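Local coordinates for ABC transporter (Caldanaerobius, PDB 4G68), which probably serves as the extracellular solute-binding component of an ABC importer that takes up xylan-derived oligosaccharides in this thermophilic bacterium, at residues A181-K186 against V246-F251; G189-A194 against A250-F255; Q240-M245 against Q410-Q415. One frame throughout, in Å; residues are numbered along the deposited sequence.

Contact 1: residues A181-K186 against V246-F251; sequences AIKTFK and VNAGAF
G249 N donates to V246 O at 2.8 Å, and the turn held by this bond, at the end of helix 233-248, is what I182 of helix 175-187 packs against. A248 O, at the same turn, faces aliphatic carbons of that helix at van der Waals range or beyond: I182 CG2 comes nearest to A248 O, at 3.6 Å, while K183 CG stands farther off, 4.3 Å from the same oxygen. I182 is the central side chain. Its CG2 is anti to the backbone N (the other branch, CG1, has chi1 -69°), and this methyl meets the chain where it leaves the helix, 3.4 Å from A250 N. The same CG2 packs against A248 CB at 3.7 Å, so a single methyl spans the side chain of one residue and the peptide nitrogen of another two positions on. The chain turns away here through a Schellman motif with G249 as its first non-helical residue: phi is positive (87°), and besides the bond to V246 O, A250 N probably bonds to M245 O one turn back. The flank of one helix thus meets the C-terminal end of another within the solute-binding fold, and the link across is apolar. A CB at G249 would lie tight against K186 CE, consistent with glycine there. K186, with CG anti to the backbone N (chi1 173°) and the chain bent at chi2, lays its methylenes over the turn, CD being 4.0 Å from G249 O. K183 and K186 are exposed, so their aliphatic stems border a contact whose inner part is I182 against A248, G249 and A250. The second branch of I182 ends in CD1, which lies 3.9 Å from A250 CB and extends the apolar contact beyond the helix end.

Contact 2: residues G189-A194 against A250-F255; sequences GVTPFA and AFDSGF
F193 and A250 bring their backbones together through one hydrogen bond, F193 N to A250 O, 2.9 Å long, with the donor in the carbonyl plane and a C=O...donor angle of 158°. P192 lies against the same acceptor, its ring atom CD 3.4 Å from A250 O, so the oxygen accepts the N-H and is also packed against the proline ring. A second bond joins side chains: T191 OG1 donates to D252 OD1 at 2.6 Å, meeting the carboxylate on its syn side and 27° out of its plane. With OG1 beside the backbone N (chi1 -57°), the threonine's CG2 is anti to that N and also comes to the carboxylate, 3.2 Å from D252 OD2. The two side chains cross at about a right angle. OD2 has a like-charged neighbour in E266 OE2, which may raise the proton affinity of this acid pair. Both segments are loops of the periplasmic-binding-protein fold: 189-194 is tied by backbone bonds of P192 and A194 to M274, at the start of strand 274-278. The loop 250-255 follows the end of helix 233-248 and closes with a type I beta turn from D252 to F255. Between the two loops F193 and F251 lie side by side and point the same way, their rings oblique and their centroids 5.9 Å apart. F193 CB touches F251 CE1 at 3.7 Å, while F193 CD2 reaches A250 CB at 3.8 Å. A250 CB also sits 3.7 Å above the plane of the F251 ring, over its centre, so this methyl serves both aromatics. M245 and I182 border the F193 ring from two helices. D252 N is buried by the contact and has no partner in the model.

Contact 3: residues Q240-M245 against Q410-Q415; sequences QKLQDM and QLFAKQ
Q243 and L242, on helix 233-248, bury the most surface here, against L411 and its neighbours at the end of helix 398-412. Q243 sends an extended side chain across that end: its CG lies 3.4 Å from L411 O, and its CD is 4.1 Å from K414 CD. L411 CD2 approaches the same amide carbon, Q243 CD, at 4.2 Å. The crossed helix finishes in a Schellman motif, with K414 at positive phi (62°), K414 N bonded back to L411 O at 3.2 Å and Q415 N to Q410 O at 2.9 Å, so Q243 covers a carbonyl that is already part of the helix end. An alanine at Q243 would probably leave L411 O and K414 CD without this cover and open a gap between the two helices. L242 makes the apolar half. Its CD1 sits over one face of the F412 ring, 3.6 Å from the centroid and 26° off the normal, a CH-pi contact, while CD2 is 3.5 Å from F412 CZ. The leucine and phenylalanine cross at about a right angle. L411 CB completes the contact at 4.4 Å from L242 CD1.

Overall arrangement
From the N terminus, helix 175-187 comes first and opens contact 1, and the loop 189-194 just after it opens contact 2. Helix 233-248 then supplies 240-245, the first half of contact 3, before its end and the following loop return to both earlier elements: 246-251 closes contact 1 and 250-255 closes contact 2, the two sharing A250 and F251. Contact 3 closes much later, at 410-415, so its loop crosses the other two. Contacts 1 and 3 share helix 233-248, fastened to helix 175-187 at its end and to helix 398-412 along its side, and contact 2 uses the loop that follows it. The F251 ring touches both M245 and F412.

Contact 1: residues A181-K186 against V246-F251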
loop_
_atom_site.group_PDB
_atom_site.type_symbol
_atom_site.label_atom_id
_atom_site.label_comp_id
_atom_site.label_asym_id
_atom_site.label_seq_id
_atom_site.Cartn_x
_atom_site.Cartn_y
_atom_site.Cartn_z
ATOM N N ALA C 181 10.654 -23.068 4.974
ATOM C CA ALA C 181 9.714 -22.702 6.038
ATOM C C ALA C 181 8.282 -22.995 5.608
ATOM O O ALA C 181 7.507 -23.572 6.375
ATOM C CB ALA C 181 9.849 -21.229 6.437
ATOM N N ILE C 182 7.925 -22.591 4.398
ATOM C CA ILE C 182 6.565 -22.813 3.886
ATOM C C ILE C 182 6.355 -24.328 3.858
ATOM O O ILE C 182 5.353 -24.824 4.372
ATOM C CB ILE C 182 6.388 -22.246 2.441
ATOM C CG1 ILE C 182 6.435 -20.686 2.446
ATOM C CG2 ILE C 182 5.173 -22.876 1.719
ATOM C CD1 ILE C 182 6.634 -20.104 1.067
ATOM N N LYS C 183 7.314 -25.067 3.274
ATOM C CA LYS C 183 7.166 -26.546 3.279
ATOM C C LYS C 183 7.019 -27.155 4.688
ATOM O O LYS C 183 6.197 -28.089 4.864
ATOM C CB LYS C 183 8.338 -27.168 2.590
ATOM C CG LYS C 183 8.182 -27.116 1.093
ATOM C CD LYS C 183 9.469 -27.507 0.417
ATOM C CE LYS C 183 9.269 -27.508 -1.078
ATOM N NZ LYS C 183 10.574 -27.790 -1.795
ATOM N N THR C 184 7.832 -26.651 5.642
ATOM C CA THR C 184 7.821 -27.123 7.042
ATOM C C THR C 184 6.475 -26.862 7.688
ATOM O O THR C 184 5.844 -27.796 8.182
ATOM C CB THR C 184 9.013 -26.552 7.883
ATOM O OG1 THR C 184 10.258 -26.862 7.211
ATOM C CG2 THR C 184 9.060 -27.148 9.313
ATOM N N PHE C 185 5.987 -25.617 7.625
ATOM C CA PHE C 185 4.669 -25.308 8.195
ATOM C C PHE C 185 3.541 -26.120 7.611
ATOM O O PHE C 185 2.651 -26.584 8.324
ATOM C CB PHE C 185 4.323 -23.819 8.062
ATOM C CG PHE C 185 5.048 -22.954 9.059
ATOM C CD1 PHE C 185 4.833 -23.122 10.449
ATOM C CD2 PHE C 185 5.935 -21.956 8.627
ATOM C CE1 PHE C 185 5.493 -22.316 11.376
ATOM C CE2 PHE C 185 6.587 -21.146 9.563
ATOM C CZ PHE C 185 6.369 -21.327 10.931
ATOM N N LYS C 186 3.591 -26.303 6.306
ATOM C CA LYS C 186 2.549 -27.050 5.624
ATOM C C LYS C 186 2.500 -28.453 6.152
ATOM O O LYS C 186 1.409 -28.978 6.343
ATOM C CB LYS C 186 2.823 -27.035 4.123
ATOM C CG LYS C 186 1.919 -27.915 3.271
ATOM C CD LYS C 186 0.488 -27.406 3.238
ATOM C CE LYS C 186 -0.294 -27.951 2.043
ATOM N NZ LYS C 186 -1.691 -27.411 2.044
ATOM N N VAL C 246 3.257 -21.093 -4.556
ATOM C CA VAL C 246 1.935 -21.748 -4.727
ATOM C C VAL C 246 2.077 -23.273 -4.560
ATOM O O VAL C 246 1.428 -23.887 -3.666
ATOM C CB VAL C 246 1.231 -21.398 -6.083
ATOM C CG1 VAL C 246 -0.083 -22.139 -6.205
ATOM C CG2 VAL C 246 0.945 -19.892 -6.209
ATOM N N ASN C 247 2.965 -23.847 -5.380
ATOM C CA ASN C 247 3.287 -25.245 -5.399
ATOM C C ASN C 247 3.871 -25.818 -4.102
ATOM O O ASN C 247 3.671 -27.004 -3.834
ATOM C CB ASN C 247 4.262 -25.558 -6.539
ATOM C CG ASN C 247 3.705 -25.214 -7.901
ATOM O OD1 ASN C 247 2.498 -25.222 -8.113
ATOM N ND2 ASN C 247 4.594 -24.880 -8.826
ATOM N N ALA C 248 4.614 -24.991 -3.350
ATOM C CA ALA C 248 5.120 -25.336 -2.011
ATOM C C ALA C 248 3.995 -25.371 -1.022
ATOM O O ALA C 248 4.176 -25.934 0.033
ATOM C CB ALA C 248 6.151 -24.346 -1.553
ATOM N N GLY C 249 2.856 -24.750 -1.372
ATOM C CA GLY C 249 1.624 -24.759 -0.557
ATOM C C GLY C 249 1.652 -23.618 0.463
ATOM O O GLY C 249 1.194 -23.773 1.605
ATOM N N ALA C 250 2.217 -22.480 0.055
ATOM C CA ALA C 250 2.109 -21.255 0.864
ATOM C C ALA C 250 0.670 -20.835 1.240
ATOM O O ALA C 250 0.472 -20.245 2.291
ATOM C CB ALA C 250 2.838 -20.114 0.188
ATOM N N PHE C 251 -0.334 -21.143 0.405
ATOM C CA PHE C 251 -1.677 -20.545 0.573
ATOM C C PHE C 251 -2.762 -21.563 0.864
ATOM O O PHE C 251 -2.722 -22.673 0.340
ATOM C CB PHE C 251 -2.041 -19.606 -0.616
ATOM C CG PHE C 251 -0.874 -18.685 -1.026
ATOM C CD1 PHE C 251 -0.496 -17.578 -0.216
ATOM C CD2 PHE C 251 -0.116 -18.945 -2.202
ATOM C CE1 PHE C 251 0.611 -16.801 -0.560
ATOM C CE2 PHE C 251 0.969 -18.158 -2.543
ATOM C CZ PHE C 251 1.340 -17.090 -1.741
#

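Contact 2: residues G189-A194 against A250-F255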
loop_
_atom_site.group_PDB
_atom_site.type_symbol
_atom_site.label_atom_id
_atom_site.label_comp_id
_atom_site.label_asym_id
_atom_site.label_seq_id
_atom_site.Cartn_x
_atom_site.Cartn_y
_atom_site.Cartn_z
ATOM N N GLY C 189 0.561 -28.932 9.328
ATOM C CA GLY C 189 -0.850 -28.551 9.119
ATOM C C GLY C 189 -1.047 -27.080 9.407
ATOM O O GLY C 189 -2.161 -26.663 9.788
ATOM N N VAL C 190 0.020 -26.301 9.259
ATOM C CA VAL C 190 -0.049 -24.809 9.515
ATOM C C VAL C 190 -0.044 -23.965 8.219
ATOM O O VAL C 190 0.917 -23.994 7.439
ATOM C CB VAL C 190 1.089 -24.299 10.479
ATOM C CG1 VAL C 190 0.993 -22.794 10.695
ATOM C CG2 VAL C 190 1.054 -25.022 11.836
ATOM N N THR C 191 -1.095 -23.181 8.001
ATOM C CA THR C 191 -1.153 -22.286 6.831
ATOM C C THR C 191 0.066 -21.335 6.844
ATOM O O THR C 191 0.195 -20.519 7.770
ATOM C CB THR C 191 -2.482 -21.458 6.845
ATOM O OG1 THR C 191 -3.601 -22.342 6.868
ATOM C CG2 THR C 191 -2.621 -20.590 5.626
ATOM N N PRO C 192 0.969 -21.442 5.840
ATOM C CA PRO C 192 2.212 -20.660 5.884
ATOM C C PRO C 192 1.904 -19.189 5.696
ATOM O O PRO C 192 2.436 -18.386 6.397
ATOM C CB PRO C 192 2.985 -21.173 4.638
ATOM C CG PRO C 192 2.525 -22.589 4.545
ATOM C CD PRO C 192 1.045 -22.499 4.811
ATOM N N PHE C 193 1.088 -18.853 4.701
ATOM C CA PHE C 193 0.743 -17.461 4.465
ATOM C C PHE C 193 -0.779 -17.315 4.486
ATOM O O PHE C 193 -1.481 -18.109 3.839
ATOM C CB PHE C 193 1.202 -16.997 3.070
ATOM C CG PHE C 193 2.635 -16.533 2.988
ATOM C CD1 PHE C 193 2.974 -15.152 3.095
ATOM C CD2 PHE C 193 3.658 -17.443 2.719
ATOM C CE1 PHE C 193 4.313 -14.756 3.012
ATOM C CE2 PHE C 193 4.979 -17.014 2.578
ATOM C CZ PHE C 193 5.300 -15.678 2.701
ATOM N N ALA C 194 -1.278 -16.297 5.199
ATOM C CA ALA C 194 -2.663 -15.865 5.040
ATOM C C ALA C 194 -2.685 -14.953 3.852
ATOM O O ALA C 194 -2.165 -13.845 3.961
ATOM C CB ALA C 194 -3.146 -15.095 6.263
ATOM N N ALA C 250 2.217 -22.480 0.055
ATOM C CA ALA C 250 2.109 -21.255 0.864
ATOM C C ALA C 250 0.670 -20.835 1.240
ATOM O O ALA C 250 0.472 -20.245 2.291
ATOM C CB ALA C 250 2.838 -20.114 0.188
ATOM N N PHE C 251 -0.334 -21.143 0.405
ATOM C CA PHE C 251 -1.677 -20.545 0.573
ATOM C C PHE C 251 -2.762 -21.563 0.864
ATOM O O PHE C 251 -2.722 -22.673 0.340
ATOM C CB PHE C 251 -2.041 -19.606 -0.616
ATOM C CG PHE C 251 -0.874 -18.685 -1.026
ATOM C CD1 PHE C 251 -0.496 -17.578 -0.216
ATOM C CD2 PHE C 251 -0.116 -18.945 -2.202
ATOM C CE1 PHE C 251 0.611 -16.801 -0.560
ATOM C CE2 PHE C 251 0.969 -18.158 -2.543
ATOM C CZ PHE C 251 1.340 -17.090 -1.741
ATOM N N ASP C 252 -3.735 -21.195 1.681
ATOM C CA ASP C 252 -4.909 -22.034 1.900
ATOM C C ASP C 252 -5.599 -22.323 0.558
ATOM O O ASP C 252 -5.549 -21.507 -0.356
ATOM C CB ASP C 252 -5.903 -21.353 2.820
ATOM C CG ASP C 252 -5.553 -21.509 4.304
ATOM O OD1 ASP C 252 -5.142 -22.613 4.767
ATOM O OD2 ASP C 252 -5.721 -20.500 5.030
ATOM N N SER C 253 -6.247 -23.474 0.444
ATOM C CA SER C 253 -6.963 -23.854 -0.788
ATOM C C SER C 253 -7.854 -22.717 -1.417
ATOM O O SER C 253 -7.740 -22.405 -2.605
ATOM C CB SER C 253 -7.765 -25.157 -0.549
ATOM O OG SER C 253 -6.951 -26.186 0.050
ATOM N N GLY C 254 -8.713 -22.089 -0.625
ATOM C CA GLY C 254 -9.605 -21.036 -1.162
ATOM C C GLY C 254 -9.127 -19.578 -1.154
ATOM O O GLY C 254 -9.956 -18.624 -1.195
ATOM N N PHE C 255 -7.809 -19.383 -1.132
ATOM C CA PHE C 255 -7.239 -18.019 -0.984
ATOM C C PHE C 255 -7.725 -17.067 -2.077
ATOM O O PHE C 255 -7.906 -15.885 -1.802
ATOM C CB PHE C 255 -5.698 -18.065 -0.868
ATOM C CG PHE C 255 -4.963 -18.340 -2.172
ATOM C CD1 PHE C 255 -4.272 -17.335 -2.799
ATOM C CD2 PHE C 255 -4.948 -19.605 -2.757
ATOM C CE1 PHE C 255 -3.591 -17.557 -3.968
ATOM C CE2 PHE C 255 -4.237 -19.838 -3.931
ATOM C CZ PHE C 255 -3.585 -18.815 -4.544
#

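Contact 3: residues Q240-M245 against Q410-Q415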
loop_
_atom_site.group_PDB
_atom_site.type_symbol
_atom_site.label_atom_id
_atom_site.label_comp_id
_atom_site.label_asym_id
_atom_site.label_seq_id
_atom_site.Cartn_x
_atom_site.Cartn_y
_atom_site.Cartn_z
ATOM N N GLN C 240 8.013 -17.399 -12.096
ATOM C CA GLN C 240 8.386 -18.757 -11.708
ATOM C C GLN C 240 8.450 -18.850 -10.164
ATOM O O GLN C 240 7.812 -19.717 -9.577
ATOM C CB GLN C 240 9.707 -19.196 -12.357
ATOM C CG GLN C 240 10.108 -20.640 -12.039
ATOM C CD GLN C 240 9.003 -21.610 -12.353
ATOM O OE1 GLN C 240 8.706 -21.879 -13.515
ATOM N NE2 GLN C 240 8.359 -22.120 -11.315
ATOM N N LYS C 241 9.189 -17.946 -9.524
ATOM C CA LYS C 241 9.237 -17.952 -8.039
ATOM C C LYS C 241 7.921 -17.750 -7.277
ATOM O O LYS C 241 7.811 -18.226 -6.132
ATOM C CB LYS C 241 10.273 -16.968 -7.513
ATOM C CG LYS C 241 11.684 -17.269 -7.981
ATOM C CD LYS C 241 12.565 -17.312 -6.774
ATOM C CE LYS C 241 13.943 -17.890 -7.048
ATOM N NZ LYS C 241 14.824 -16.903 -7.720
ATOM N N LEU C 242 6.957 -17.006 -7.845
ATOM C CA LEU C 242 5.636 -16.849 -7.212
ATOM C C LEU C 242 4.911 -18.228 -7.211
ATOM O O LEU C 242 4.312 -18.653 -6.182
ATOM C CB LEU C 242 4.805 -15.828 -8.015
ATOM C CG LEU C 242 3.984 -14.689 -7.369
ATOM C CD1 LEU C 242 2.614 -14.619 -8.059
ATOM C CD2 LEU C 242 3.776 -14.862 -5.885
ATOM N N GLN C 243 4.978 -18.917 -8.364
ATOM C CA GLN C 243 4.353 -20.272 -8.541
ATOM C C GLN C 243 4.984 -21.357 -7.620
ATOM O O GLN C 243 4.290 -22.266 -7.115
ATOM C CB GLN C 243 4.288 -20.717 -10.053
ATOM C CG GLN C 243 3.296 -19.845 -10.872
ATOM C CD GLN C 243 2.811 -20.472 -12.184
ATOM O OE1 GLN C 243 1.626 -20.322 -12.618
ATOM N NE2 GLN C 243 3.714 -21.225 -12.808
ATOM N N ASP C 244 6.299 -21.254 -7.433
ATOM C CA ASP C 244 7.042 -22.000 -6.408
ATOM C C ASP C 244 6.410 -21.911 -5.006
ATOM O O ASP C 244 6.250 -22.930 -4.288
ATOM C CB ASP C 244 8.482 -21.491 -6.387
ATOM C CG ASP C 244 9.247 -21.907 -7.643
ATOM O OD1 ASP C 244 8.636 -22.635 -8.448
ATOM O OD2 ASP C 244 10.431 -21.533 -7.805
ATOM N N MET C 245 6.009 -20.706 -4.608
ATOM C CA MET C 245 5.300 -20.561 -3.332
ATOM C C MET C 245 3.935 -21.228 -3.415
ATOM O O MET C 245 3.481 -21.836 -2.452
ATOM C CB MET C 245 5.124 -19.069 -2.967
ATOM C CG MET C 245 6.428 -18.277 -2.828
ATOM S SD MET C 245 6.130 -16.524 -2.467
ATOM C CE MET C 245 4.951 -16.676 -1.070
ATOM N N GLN C 410 -3.777 -15.023 -12.682
ATOM C CA GLN C 410 -3.618 -16.275 -13.455
ATOM C C GLN C 410 -2.325 -17.094 -13.179
ATOM O O GLN C 410 -2.324 -18.339 -13.336
ATOM C CB GLN C 410 -3.706 -15.922 -14.927
ATOM C CG GLN C 410 -5.120 -15.614 -15.337
ATOM C CD GLN C 410 -5.210 -14.558 -16.407
ATOM O OE1 GLN C 410 -4.535 -14.610 -17.466
ATOM N NE2 GLN C 410 -6.047 -13.580 -16.138
ATOM N N LEU C 411 -1.258 -16.412 -12.760
ATOM C CA LEU C 411 -0.086 -17.083 -12.181
ATOM C C LEU C 411 -0.413 -17.841 -10.890
ATOM O O LEU C 411 -0.053 -19.029 -10.748
ATOM C CB LEU C 411 1.074 -16.104 -11.909
ATOM C CG LEU C 411 1.871 -15.546 -13.092
ATOM C CD1 LEU C 411 2.843 -14.465 -12.598
ATOM C CD2 LEU C 411 2.621 -16.652 -13.841
ATOM N N PHE C 412 -1.056 -17.159 -9.933
ATOM C CA PHE C 412 -1.475 -17.824 -8.675
ATOM C C PHE C 412 -2.386 -19.042 -8.951
ATOM O O PHE C 412 -2.426 -20.022 -8.154
ATOM C CB PHE C 412 -2.215 -16.856 -7.776
ATOM C CG PHE C 412 -1.315 -15.954 -6.947
ATOM C CD1 PHE C 412 -1.021 -14.609 -7.371
ATOM C CD2 PHE C 412 -0.732 -16.422 -5.770
ATOM C CE1 PHE C 412 -0.221 -13.776 -6.593
ATOM C CE2 PHE C 412 0.061 -15.593 -4.985
ATOM C CZ PHE C 412 0.342 -14.267 -5.405
ATOM N N ALA C 413 -3.127 -18.952 -10.056
ATOM C CA ALA C 413 -4.234 -19.889 -10.357
ATOM C C ALA C 413 -3.712 -21.029 -11.171
ATOM O O ALA C 413 -4.452 -21.956 -11.487
ATOM C CB ALA C 413 -5.346 -19.200 -11.136
ATOM N N LYS C 414 -2.432 -20.951 -11.525
ATOM C CA LYS C 414 -1.774 -21.996 -12.322
ATOM C C LYS C 414 -2.438 -22.135 -13.707
ATOM O O LYS C 414 -2.428 -23.233 -14.290
ATOM C CB LYS C 414 -1.797 -23.339 -11.565
ATOM C CG LYS C 414 -1.066 -23.347 -10.226
ATOM C CD LYS C 414 0.443 -23.244 -10.411
ATOM C CE LYS C 414 1.006 -24.609 -10.769
ATOM N NZ LYS C 414 2.469 -24.574 -11.007
ATOM N N GLN C 415 -3.002 -21.018 -14.209
ATOM C CA GLN C 415 -3.655 -20.950 -15.538
ATOM C C GLN C 415 -2.776 -20.320 -16.630
ATOM O O GLN C 415 -3.040 -20.481 -17.829
ATOM C CB GLN C 415 -4.986 -20.214 -15.472
ATOM C CG GLN C 415 -6.039 -20.910 -14.637
ATOM C CD GLN C 415 -7.247 -20.034 -14.392
ATOM O OE1 GLN C 415 -7.626 -19.237 -15.264
ATOM N NE2 GLN C 415 -7.869 -20.198 -13.214
#